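Local coordinates for HAT1-interacting factor 1 (Saccharomyces cerevisiae, PDB 4NQ0), which acts as a histone chaperone for H3 and H4 within the nuclear HAT-B acetyltransferase complex and takes part in chromatin assembly and telomere silencing, at residues E40-C45 with T65-A70; L233-V238 with L263-T268; R304-K309 with D335-V340. All coordinates share one frame; numbering follows the deposited sequence.

In the fold
All three contacts pair neighbouring helices of an all-helical chain, in series along the sequence, and no two use the same helix. Contact 2 lies nearest the middle, its centre about 8 Å from that of the chain; contact 1 is about 16 Å out and contact 3 about 23 Å, on opposite sides. Contact 1 is wholly buried and apolar, with three alanines and a cysteine. Contact 2 joins buried tyrosine packing to a hydrogen bond from Tyr266 to partly exposed Asp237. In contact 3 the segment axes are farther apart (9.9 against 8.2 Å), with buried Phe305 and Ile337 between them and an exposed lysine at the edge. Contact 2 touches both others, through Val238 on Thr65 and Leu263 on Arg304.

Contact 1 of 3, residues E40-C45 with T65-A70; sequences EAAKRC and TIFAQA
Ala42 and Ala70 meet methyl to methyl, CB to CB at 3.5 Å. The same Ala42 CB lies 3.9 Å from Phe67 CD1, so one methyl touches both the ring and Ala70, nearly a turn further on along helix 61-77. Phe67 has CG anti to its backbone N (chi1 -162°), and the ring beyond it lies alongside Ala42; the carbonyl O of Ala42 stands 3.9 Å above the ring plane, offset toward the rim. Cys45 packs against the root of this side chain, its CB 3.7 Å from Phe67 CB. Its SG, beside its own backbone N, is 3.7 Å from both Ile66 CG2 and Phe67 N. Ala41 adds a looser touch, its CB 4.3 Å from Ala70 CB. An alanine in place of Phe67 would keep the CB contact with Cys45 but would probably open a gap beside Ala42 and leave its carbonyl O without the ring it faces.

Farther out, Gln46 and Leu49 of helix 38-51 and Leu209 of helix 202-218 also touch the Phe67 side chain, while Ala41 and Cys45 rest on Leu32 and Ala29 of helix 14-34. The small residues here are consistent with the 8.2 Å approach of the axes of the two segments, which run mostly antiparallel, at 144°. No hydrogen bond crosses, and every residue that touches is buried. Such packing is consistent with the antiparallel stacking of successive helices in a TPR-type array; this pair lies before the predicted repeats, near the N-terminal end of this NASP-family chaperone.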
# COMPACT_ATOMS: atom_id res chain seq x y z
N GLU A 40 -5.54 -0.48 -20.87
CA GLU A 40 -4.89 -1.55 -21.59
C GLU A 40 -4.12 -2.51 -20.65
O GLU A 40 -4.15 -3.71 -20.85
CB GLU A 40 -3.95 -0.97 -22.65
CG GLU A 40 -4.68 -0.21 -23.78
CD GLU A 40 -4.84 1.30 -23.53
OE1 GLU A 40 -4.68 1.79 -22.37
OE2 GLU A 40 -5.16 2.02 -24.51
N ALA A 41 -3.44 -1.95 -19.65
CA ALA A 41 -2.75 -2.76 -18.63
C ALA A 41 -3.76 -3.54 -17.78
O ALA A 41 -3.55 -4.72 -17.49
CB ALA A 41 -1.87 -1.88 -17.75
N ALA A 42 -4.86 -2.88 -17.42
CA ALA A 42 -5.92 -3.53 -16.65
C ALA A 42 -6.58 -4.68 -17.43
O ALA A 42 -6.73 -5.80 -16.89
CB ALA A 42 -6.97 -2.50 -16.24
N LYS A 43 -6.96 -4.41 -18.67
CA LYS A 43 -7.56 -5.45 -19.52
C LYS A 43 -6.63 -6.63 -19.64
O LYS A 43 -7.05 -7.77 -19.61
CB LYS A 43 -7.91 -4.93 -20.92
CG LYS A 43 -9.17 -4.08 -20.96
CD LYS A 43 -9.83 -4.04 -22.35
CE LYS A 43 -9.34 -2.88 -23.23
NZ LYS A 43 -10.48 -2.21 -23.98
N ARG A 44 -5.35 -6.34 -19.80
CA ARG A 44 -4.34 -7.38 -19.94
C ARG A 44 -4.33 -8.30 -18.72
O ARG A 44 -4.23 -9.52 -18.85
CB ARG A 44 -2.97 -6.74 -20.10
CG ARG A 44 -1.95 -7.64 -20.70
CD ARG A 44 -1.94 -7.48 -22.19
NE ARG A 44 -1.25 -8.59 -22.82
CZ ARG A 44 -1.08 -8.72 -24.13
NH1 ARG A 44 -1.54 -7.79 -24.96
NH2 ARG A 44 -0.44 -9.78 -24.60
N CYS A 45 -4.40 -7.69 -17.54
CA CYS A 45 -4.42 -8.44 -16.27
C CYS A 45 -5.73 -9.20 -16.15
O CYS A 45 -5.72 -10.38 -15.83
CB CYS A 45 -4.29 -7.49 -15.06
SG CYS A 45 -2.67 -6.71 -14.91
N THR A 65 -1.76 -6.47 -8.41
CA THR A 65 -1.24 -5.13 -8.07
C THR A 65 -1.20 -4.18 -9.27
O THR A 65 -1.59 -3.01 -9.16
CB THR A 65 0.14 -5.21 -7.39
OG1 THR A 65 1.11 -5.72 -8.31
CG2 THR A 65 0.06 -6.11 -6.16
N ILE A 66 -0.77 -4.69 -10.42
CA ILE A 66 -0.84 -3.92 -11.66
C ILE A 66 -2.29 -3.58 -12.02
O ILE A 66 -2.60 -2.43 -12.35
CB ILE A 66 -0.15 -4.66 -12.83
CG1 ILE A 66 1.36 -4.79 -12.55
CG2 ILE A 66 -0.36 -3.92 -14.15
CD1 ILE A 66 2.03 -5.84 -13.37
N PHE A 67 -3.17 -4.58 -11.93
CA PHE A 67 -4.60 -4.40 -12.21
C PHE A 67 -5.15 -3.28 -11.31
O PHE A 67 -5.85 -2.37 -11.78
CB PHE A 67 -5.35 -5.72 -11.97
CG PHE A 67 -6.74 -5.84 -12.59
CD1 PHE A 67 -7.43 -4.75 -13.12
CD2 PHE A 67 -7.37 -7.07 -12.59
CE1 PHE A 67 -8.71 -4.91 -13.65
CE2 PHE A 67 -8.65 -7.24 -13.12
CZ PHE A 67 -9.31 -6.16 -13.65
N ALA A 68 -4.82 -3.33 -10.02
CA ALA A 68 -5.31 -2.35 -9.07
C ALA A 68 -4.80 -0.94 -9.40
O ALA A 68 -5.58 0.01 -9.42
CB ALA A 68 -4.90 -2.73 -7.66
N GLN A 69 -3.51 -0.81 -9.65
CA GLN A 69 -2.95 0.48 -10.06
C GLN A 69 -3.65 0.99 -11.31
O GLN A 69 -4.06 2.15 -11.35
CB GLN A 69 -1.46 0.37 -10.36
CG GLN A 69 -0.61 0.08 -9.14
CD GLN A 69 0.62 0.98 -9.08
OE1 GLN A 69 1.75 0.50 -9.02
NE2 GLN A 69 0.39 2.29 -9.09
N ALA A 70 -3.81 0.12 -12.31
CA ALA A 70 -4.40 0.51 -13.58
C ALA A 70 -5.77 1.12 -13.37
O ALA A 70 -6.07 2.21 -13.86
CB ALA A 70 -4.48 -0.68 -14.53

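Contact 2 of 3, residues L233-V238 with L263-T268; sequences LRIGDV and LGYYKT
Ile235 sets its branch methyl CG2 squarely over the Tyr265 ring, 3.5 Å from the centroid and 9° off the normal, a CH-pi contact. CG1 of Ile235 is anti to the carbonyl carbon (chi1 -73°), which leaves CG2 anti to the backbone N, where it meets the ring. Next to it Gly236, without a side chain, lets the tyrosines lie directly on the helix backbone: its CA is 4.0 Å from Tyr265 CB, and Tyr266 runs across the same place to put its OH 3.4 Å from Gly236 C. A CB on Gly236 would fall about 2.6 Å from Tyr266 CE1, a mark of how close the packing is in this part, where all four residues are buried.

Helices 229-248 and 252-266 form the antiparallel pair of a predicted TPR repeat, in which the second helix folds back on the first; residues 263-268 follow directly on that repeat and lie in the region that interacts with H2A and H2B. The outer end of Tyr265 is held elsewhere, its OH hydrogen-bonded to Asp180, while Ile235 also rests on Leu214 and Leu217 of helix 202-218.

Toward the partly exposed flank the contact thins. Leu233 CD1 comes no nearer than 4.1 Å to Tyr266 CE1. Polar chemistry takes over at Asp237, whose OD1 accepts the Tyr266 hydroxyl OH at 2.7 Å on its anti side, 18° out of the carboxylate plane. The two side chains cross at about a right angle, and OD1 lies at the ring edge. Lys278 of helix 273-290 forms a salt bridge with the same OD1, so one carboxylate oxygen serves both the phenol and the ammonium group.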
# COMPACT_ATOMS: atom_id res chain seq x y z
N LEU A 233 8.50 -6.80 2.31
CA LEU A 233 8.72 -5.55 1.58
C LEU A 233 7.54 -5.26 0.67
O LEU A 233 6.99 -4.16 0.69
CB LEU A 233 10.00 -5.63 0.73
CG LEU A 233 10.24 -4.50 -0.28
CD1 LEU A 233 10.42 -3.17 0.42
CD2 LEU A 233 11.45 -4.79 -1.19
N ARG A 234 7.14 -6.25 -0.12
CA ARG A 234 6.07 -6.10 -1.09
C ARG A 234 4.72 -5.88 -0.42
O ARG A 234 3.89 -5.14 -0.93
CB ARG A 234 6.02 -7.31 -2.03
CG ARG A 234 7.22 -7.37 -2.97
CD ARG A 234 6.83 -7.89 -4.34
NE ARG A 234 6.97 -9.33 -4.44
CZ ARG A 234 6.44 -10.09 -5.40
NH1 ARG A 234 5.70 -9.57 -6.37
NH2 ARG A 234 6.65 -11.40 -5.36
N ILE A 235 4.52 -6.53 0.71
CA ILE A 235 3.32 -6.31 1.51
C ILE A 235 3.25 -4.86 1.97
O ILE A 235 2.20 -4.22 1.85
CB ILE A 235 3.22 -7.30 2.70
CG1 ILE A 235 2.87 -8.70 2.18
CG2 ILE A 235 2.16 -6.85 3.70
CD1 ILE A 235 3.04 -9.80 3.20
N GLY A 236 4.37 -4.32 2.46
CA GLY A 236 4.44 -2.91 2.83
C GLY A 236 4.05 -2.01 1.68
O GLY A 236 3.24 -1.09 1.85
N ASP A 237 4.62 -2.29 0.50
CA ASP A 237 4.31 -1.55 -0.74
C ASP A 237 2.82 -1.61 -1.06
O ASP A 237 2.23 -0.62 -1.48
CB ASP A 237 5.10 -2.12 -1.93
CG ASP A 237 6.57 -1.72 -1.93
OD1 ASP A 237 6.96 -0.79 -1.19
OD2 ASP A 237 7.34 -2.35 -2.67
N VAL A 238 2.20 -2.78 -0.84
CA VAL A 238 0.77 -2.92 -1.09
C VAL A 238 -0.04 -2.05 -0.14
O VAL A 238 -1.03 -1.41 -0.55
CB VAL A 238 0.31 -4.37 -1.00
CG1 VAL A 238 -1.24 -4.46 -1.02
CG2 VAL A 238 0.93 -5.18 -2.15
N LEU A 263 4.37 0.89 7.37
CA LEU A 263 5.49 1.30 8.20
C LEU A 263 5.95 0.15 9.10
O LEU A 263 7.14 -0.14 9.18
CB LEU A 263 5.10 2.54 9.00
CG LEU A 263 6.14 3.32 9.80
CD1 LEU A 263 7.19 3.99 8.91
CD2 LEU A 263 5.41 4.37 10.65
N GLY A 264 5.02 -0.54 9.75
CA GLY A 264 5.36 -1.72 10.54
C GLY A 264 6.08 -2.81 9.74
O GLY A 264 7.00 -3.46 10.25
N TYR A 265 5.67 -3.03 8.50
CA TYR A 265 6.30 -4.04 7.66
C TYR A 265 7.72 -3.65 7.26
O TYR A 265 8.63 -4.46 7.30
CB TYR A 265 5.45 -4.36 6.42
CG TYR A 265 4.43 -5.45 6.68
CD1 TYR A 265 4.77 -6.79 6.53
CD2 TYR A 265 3.15 -5.14 7.11
CE1 TYR A 265 3.85 -7.79 6.79
CE2 TYR A 265 2.22 -6.14 7.37
CZ TYR A 265 2.59 -7.46 7.21
OH TYR A 265 1.69 -8.45 7.44
N TYR A 266 7.91 -2.38 6.90
CA TYR A 266 9.24 -1.91 6.52
C TYR A 266 10.21 -2.02 7.70
O TYR A 266 11.39 -2.24 7.52
CB TYR A 266 9.17 -0.47 6.04
CG TYR A 266 8.39 -0.24 4.75
CD1 TYR A 266 8.47 -1.14 3.70
CD2 TYR A 266 7.62 0.90 4.58
CE1 TYR A 266 7.76 -0.93 2.51
CE2 TYR A 266 6.93 1.12 3.40
CZ TYR A 266 7.01 0.19 2.37
OH TYR A 266 6.34 0.41 1.19
N LYS A 267 9.69 -1.88 8.91
CA LYS A 267 10.52 -1.99 10.12
C LYS A 267 10.96 -3.41 10.49
O LYS A 267 11.81 -3.58 11.35
CB LYS A 267 9.81 -1.34 11.30
CG LYS A 267 9.92 0.18 11.28
CD LYS A 267 9.01 0.79 12.33
CE LYS A 267 9.50 2.14 12.81
NZ LYS A 267 8.46 2.81 13.67
N THR A 268 10.40 -4.42 9.83
CA THR A 268 10.90 -5.79 10.00
C THR A 268 12.06 -6.07 9.05
O THR A 268 12.67 -7.14 9.10
CB THR A 268 9.81 -6.84 9.71
OG1 THR A 268 9.51 -6.83 8.31
CG2 THR A 268 8.54 -6.56 10.54

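Contact 3 of 3, residues R304-K309 with D335-V340; sequences RFKHAK and DDIDEV
Phe305 and Asp336 make the ring contact: CB of the aspartate stands over the centre of the phenylalanine ring, 3.7 Å from its centroid and 11° off the normal, in a CH-pi interaction. The two side chains cross at about a right angle. The ring also meets the backbone there, Phe305 CE2 lying 3.7 Å from Asp336 O. Val340 approaches the same ring differently, in its plane and at the edge, with CG2 3.7 Å from Phe305 CE2. Face and edge are thus met by residues one helical turn apart on helix 323-344.

The other side-chain contacts are aliphatic. Ile337 CG1 lies 3.6 Å from Phe305 CB, packing against the stem of the side chain below the ring. Beyond it, the end methyl CD1 of Ile337 reaches the lysine flank, 4.0 Å from Lys309 CD and 4.3 Å from Lys306 CG. Lys309 is extended beyond CG and crosses Ile337 at about a right angle, giving its methylenes to the contact while its NZ bonds to Gln334.

No hydrogen bond or salt bridge joins the two segments. The carboxylate of Asp336 turns to Arg291, with which its OD1 forms a salt bridge; this would probably compensate the buried charge and hold the carboxylate's orientation.

The axes of the two segments run 9.9 Å apart and nearly antiparallel, at 158°. Helix 298-316, within the predicted third TPR repeat, touches helix 273-290 through Phe305 and Ala308 on Cys287 and helix 252-266 through Arg304, while helix 323-344, the last one modelled, packs on it through Asp336, Ile337 and Val340.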
# COMPACT_ATOMS: atom_id res chain seq x y z
N ARG A 304 2.27 13.04 16.83
CA ARG A 304 2.72 12.28 15.65
C ARG A 304 3.50 13.18 14.69
O ARG A 304 4.52 12.77 14.14
CB ARG A 304 1.56 11.62 14.90
CG ARG A 304 2.00 10.64 13.81
CD ARG A 304 2.41 9.30 14.41
NE ARG A 304 3.15 8.45 13.47
CZ ARG A 304 3.43 7.16 13.66
NH1 ARG A 304 2.97 6.50 14.73
NH2 ARG A 304 4.14 6.50 12.74
N PHE A 305 3.00 14.40 14.47
CA PHE A 305 3.72 15.34 13.62
C PHE A 305 5.14 15.60 14.15
O PHE A 305 6.10 15.61 13.38
CB PHE A 305 2.99 16.68 13.51
CG PHE A 305 1.65 16.62 12.83
CD1 PHE A 305 1.38 15.68 11.86
CD2 PHE A 305 0.66 17.54 13.15
CE1 PHE A 305 0.16 15.63 11.25
CE2 PHE A 305 -0.56 17.50 12.53
CZ PHE A 305 -0.82 16.54 11.57
N LYS A 306 5.28 15.81 15.45
CA LYS A 306 6.58 16.12 16.03
C LYS A 306 7.52 14.92 15.95
O LYS A 306 8.72 15.08 15.77
CB LYS A 306 6.44 16.57 17.47
CG LYS A 306 5.90 17.99 17.59
CD LYS A 306 5.46 18.30 19.01
CE LYS A 306 4.97 19.73 19.14
NZ LYS A 306 4.28 19.95 20.44
N HIS A 307 6.96 13.73 16.10
CA HIS A 307 7.72 12.51 15.91
C HIS A 307 8.30 12.44 14.49
O HIS A 307 9.46 12.12 14.29
CB HIS A 307 6.83 11.30 16.20
CG HIS A 307 7.37 10.02 15.66
ND1 HIS A 307 8.32 9.27 16.32
CD2 HIS A 307 7.10 9.36 14.51
CE1 HIS A 307 8.60 8.20 15.60
NE2 HIS A 307 7.87 8.22 14.50
N ALA A 308 7.46 12.75 13.50
CA ALA A 308 7.86 12.65 12.10
C ALA A 308 8.87 13.75 11.76
O ALA A 308 9.85 13.49 11.06
CB ALA A 308 6.62 12.73 11.19
N LYS A 309 8.64 14.96 12.27
CA LYS A 309 9.59 16.07 12.13
C LYS A 309 10.99 15.71 12.64
O LYS A 309 11.97 15.92 11.95
CB LYS A 309 9.07 17.30 12.85
CG LYS A 309 10.02 18.49 12.89
CD LYS A 309 9.36 19.68 13.58
CE LYS A 309 10.35 20.83 13.76
NZ LYS A 309 9.71 21.99 14.40
N ASP A 335 3.93 22.91 8.46
CA ASP A 335 2.61 23.49 8.17
C ASP A 335 1.53 22.72 8.94
O ASP A 335 0.63 23.33 9.52
CB ASP A 335 2.28 23.44 6.68
CG ASP A 335 3.29 24.16 5.83
OD1 ASP A 335 4.06 25.00 6.36
OD2 ASP A 335 3.33 23.87 4.61
N ASP A 336 1.64 21.39 8.96
CA ASP A 336 0.66 20.57 9.68
C ASP A 336 0.61 20.93 11.17
O ASP A 336 -0.48 21.07 11.75
CB ASP A 336 0.96 19.08 9.50
CG ASP A 336 0.95 18.64 8.05
OD1 ASP A 336 0.30 19.31 7.22
OD2 ASP A 336 1.60 17.63 7.72
N ILE A 337 1.79 21.11 11.77
CA ILE A 337 1.89 21.51 13.17
C ILE A 337 1.24 22.88 13.38
O ILE A 337 0.38 23.04 14.24
CB ILE A 337 3.37 21.54 13.64
CG1 ILE A 337 3.91 20.12 13.75
CG2 ILE A 337 3.50 22.26 14.98
CD1 ILE A 337 5.41 20.04 13.87
N ASP A 338 1.64 23.85 12.56
CA ASP A 338 1.04 25.19 12.61
C ASP A 338 -0.49 25.14 12.54
O ASP A 338 -1.16 25.69 13.39
CB ASP A 338 1.57 26.06 11.48
CG ASP A 338 3.07 26.31 11.58
OD1 ASP A 338 3.67 26.64 10.55
OD2 ASP A 338 3.64 26.14 12.69
N GLU A 339 -1.02 24.49 11.51
CA GLU A 339 -2.48 24.35 11.34
C GLU A 339 -3.18 23.87 12.62
O GLU A 339 -4.15 24.47 13.06
CB GLU A 339 -2.78 23.40 10.18
CG GLU A 339 -4.25 22.96 10.06
CD GLU A 339 -5.19 24.09 9.67
OE1 GLU A 339 -4.72 25.14 9.19
OE2 GLU A 339 -6.42 23.92 9.85
N VAL A 340 -2.67 22.80 13.21
CA VAL A 340 -3.28 22.25 14.42
C VAL A 340 -3.09 23.16 15.64
O VAL A 340 -4.04 23.41 16.39
CB VAL A 340 -2.76 20.82 14.71
CG1 VAL A 340 -3.28 20.31 16.06
CG2 VAL A 340 -3.18 19.89 13.59